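Local coordinates for SWD1-like protein (Myceliophthora thermophila, PDB 6E29) that probably serves as a WD40 beta-propeller subunit of the COMPASS histone H3 methyltransferase complex, at residues His276-Ala281 against Gly318-His323. Sequence-based numbering, arbitrary orientation.
Sequences HVAFSA and GVIEWH
Gly318 meets His276 through its carbonyl: O lies 3.4 Å from His276 CB, and Ser289 OG hydrogen-bonds to both Gly318 O and His276 N. Val319 CG2, anti to its own carbonyl carbon, sits, in the His276 conformer given, over the centre of one face of the imidazole, a CH-pi contact 3.6 Å from the ring centroid. On Ile320, CG1 lies between the backbone N and the carbonyl carbon (chi1 62°), 4.0 Å from Ala278 CB, and CD1 continues to His276 O. Glu321 points its CB away from strand 274-279, yet its carboxylate is linked to that strand by a water, which donates to OE1 and to Phe279 O and accepts from Trp322 N, while OE1 forms a salt bridge with Arg222. The Trp322 indole packs with one face against Ser280, just past the end of strand 274-279: Ser280 CA is 3.5 Å from the centroid of the five-membered ring and Ser280 CB 3.5 Å from CD2 on the same face. At the indole edge NE1 gives Ala278 O a weak, bent hydrogen bond (3.4 Å, 129°), and CD1 reaches Ala278 CB at 3.6 Å. An alanine in place of Trp322 would probably open a gap beside Ser280 CA and CB and leave Ala278 O without this weak donor. His323 O is bridged by a second water to Ala281 N and touches Ala281 CB. The two strands run parallel, 3° apart, joined by side chains and water rather than direct backbone bonds, as the innermost strands of adjacent propeller blades. Strand 274-279 pairs with strand 285-290 in one antiparallel sheet and strand 317-322 with strand 328-333 in the next; Ile320 and Trp322 reach Ala287 of the former blade, while Val277 and Phe279 pack on Leu231 of strand 229-234.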
loop_
_atom_site.group_PDB
_atom_site.type_symbol
_atom_site.label_atom_id
_atom_site.label_comp_id
_atom_site.label_asym_id
_atom_site.label_seq_id
_atom_site.Cartn_x
_atom_site.Cartn_y
_atom_site.Cartn_z
ATOM N N HIS B 276 9.535 1.018 -4.288
ATOM C CA HIS B 276 8.595 0.494 -3.313
ATOM C C HIS B 276 9.338 0.252 -2.009
ATOM O O HIS B 276 10.560 0.104 -1.992
ATOM C CB HIS B 276 7.918 -0.788 -3.857
ATOM C CG HIS B 276 6.843 -0.492 -4.850
ATOM N ND1 HIS B 276 7.025 -0.553 -6.215
ATOM C CD2 HIS B 276 5.591 -0.008 -4.662
ATOM C CE1 HIS B 276 5.915 -0.169 -6.826
ATOM N NE2 HIS B 276 5.034 0.182 -5.908
ATOM N N VAL B 277 8.587 0.205 -0.905
ATOM C CA VAL B 277 9.178 0.015 0.409
ATOM C C VAL B 277 8.327 -0.986 1.170
ATOM O O VAL B 277 7.153 -1.187 0.848
ATOM C CB VAL B 277 9.246 1.312 1.220
ATOM C CG1 VAL B 277 10.222 2.306 0.446
ATOM C CG2 VAL B 277 7.798 1.937 1.373
ATOM N N ALA B 278 8.932 -1.571 2.214
ATOM C CA ALA B 278 8.264 -2.582 3.040
ATOM C C ALA B 278 8.904 -2.702 4.424
ATOM O O ALA B 278 10.120 -2.606 4.573
ATOM C CB ALA B 278 8.274 -3.949 2.345
ATOM N N PHE B 279 8.066 -2.982 5.425
ATOM C CA PHE B 279 8.479 -3.319 6.773
ATOM C C PHE B 279 8.696 -4.813 6.871
ATOM O O PHE B 279 7.842 -5.583 6.417
ATOM C CB PHE B 279 7.364 -3.027 7.776
ATOM C CG PHE B 279 7.302 -1.574 8.308
ATOM C CD1 PHE B 279 8.409 -0.945 8.804
ATOM C CD2 PHE B 279 6.058 -0.943 8.399
ATOM C CE1 PHE B 279 8.340 0.364 9.348
ATOM C CE2 PHE B 279 5.946 0.388 8.921
ATOM C CZ PHE B 279 7.100 1.029 9.417
ATOM N N SER B 280 9.695 -5.213 7.661
ATOM C CA SER B 280 9.866 -6.630 7.969
ATOM C C SER B 280 8.812 -7.062 8.998
ATOM O O SER B 280 8.067 -6.240 9.547
ATOM C CB SER B 280 11.286 -6.916 8.470
ATOM O OG SER B 280 11.512 -6.344 9.769
ATOM N N ALA B 281 8.793 -8.360 9.296
ATOM C CA ALA B 281 7.731 -8.977 10.107
ATOM C C ALA B 281 7.511 -8.252 11.428
ATOM O O ALA B 281 6.357 -8.047 11.850
ATOM C CB ALA B 281 8.108 -10.444 10.399
ATOM N N GLY B 318 10.813 -3.950 -8.499
ATOM C CA GLY B 318 9.635 -3.156 -8.226
ATOM C C GLY B 318 9.070 -3.406 -6.851
ATOM O O GLY B 318 9.656 -3.010 -5.831
ATOM N N VAL B 319 7.889 -4.040 -6.801
ATOM C CA VAL B 319 7.209 -4.219 -5.510
ATOM C C VAL B 319 8.000 -5.189 -4.669
ATOM O O VAL B 319 8.430 -6.236 -5.171
ATOM C CB VAL B 319 5.777 -4.738 -5.719
ATOM C CG1 VAL B 319 5.212 -5.412 -4.437
ATOM C CG2 VAL B 319 4.869 -3.570 -6.153
ATOM N N ILE B 320 8.116 -4.911 -3.354
ATOM C CA ILE B 320 8.788 -5.860 -2.463
ATOM C C ILE B 320 7.882 -6.125 -1.269
ATOM O O ILE B 320 7.060 -5.293 -0.898
ATOM C CB ILE B 320 10.180 -5.343 -2.004
ATOM C CG1 ILE B 320 9.987 -4.046 -1.219
ATOM C CG2 ILE B 320 11.104 -5.121 -3.259
ATOM C CD1 ILE B 320 11.261 -3.489 -0.701
ATOM N N GLU B 321 8.068 -7.274 -0.632
ATOM C CA GLU B 321 7.231 -7.645 0.509
ATOM C C GLU B 321 8.019 -8.580 1.396
ATOM O O GLU B 321 8.664 -9.504 0.888
ATOM C CB GLU B 321 5.961 -8.386 0.086
ATOM C CG GLU B 321 4.956 -7.494 -0.556
ATOM C CD GLU B 321 4.421 -6.460 0.425
ATOM O OE1 GLU B 321 4.159 -6.803 1.612
ATOM O OE2 GLU B 321 4.293 -5.303 0.000
ATOM N N TRP B 322 7.988 -8.355 2.702
ATOM C CA TRP B 322 8.582 -9.309 3.627
ATOM C C TRP B 322 7.578 -10.379 4.057
ATOM O O TRP B 322 6.377 -10.096 4.203
ATOM C CB TRP B 322 9.042 -8.601 4.900
ATOM C CG TRP B 322 10.198 -7.631 4.759
ATOM C CD1 TRP B 322 10.127 -6.305 4.392
ATOM C CD2 TRP B 322 11.570 -7.889 5.072
ATOM N NE1 TRP B 322 11.384 -5.727 4.472
ATOM C CE2 TRP B 322 12.273 -6.674 4.904
ATOM C CE3 TRP B 322 12.271 -9.019 5.508
ATOM C CZ2 TRP B 322 13.634 -6.575 5.123
ATOM C CZ3 TRP B 322 13.629 -8.909 5.721
ATOM C CH2 TRP B 322 14.284 -7.704 5.535
ATOM N N HIS B 323 8.103 -11.560 4.396
ATOM C CA HIS B 323 7.272 -12.620 4.992
ATOM C C HIS B 323 6.779 -12.185 6.389
ATOM O O HIS B 323 7.490 -11.471 7.106
ATOM C CB HIS B 323 8.111 -13.900 5.075
ATOM C CG HIS B 323 7.318 -15.115 5.432
ATOM N ND1 HIS B 323 7.148 -15.535 6.734
ATOM C CD2 HIS B 323 6.639 -15.994 4.651
ATOM C CE1 HIS B 323 6.409 -16.641 6.739
ATOM N NE2 HIS B 323 6.075 -16.925 5.493
HETATM O O HOH W 1 6.167 -6.428 3.896
HETATM O O HOH W 2 10.111 -10.262 7.831
#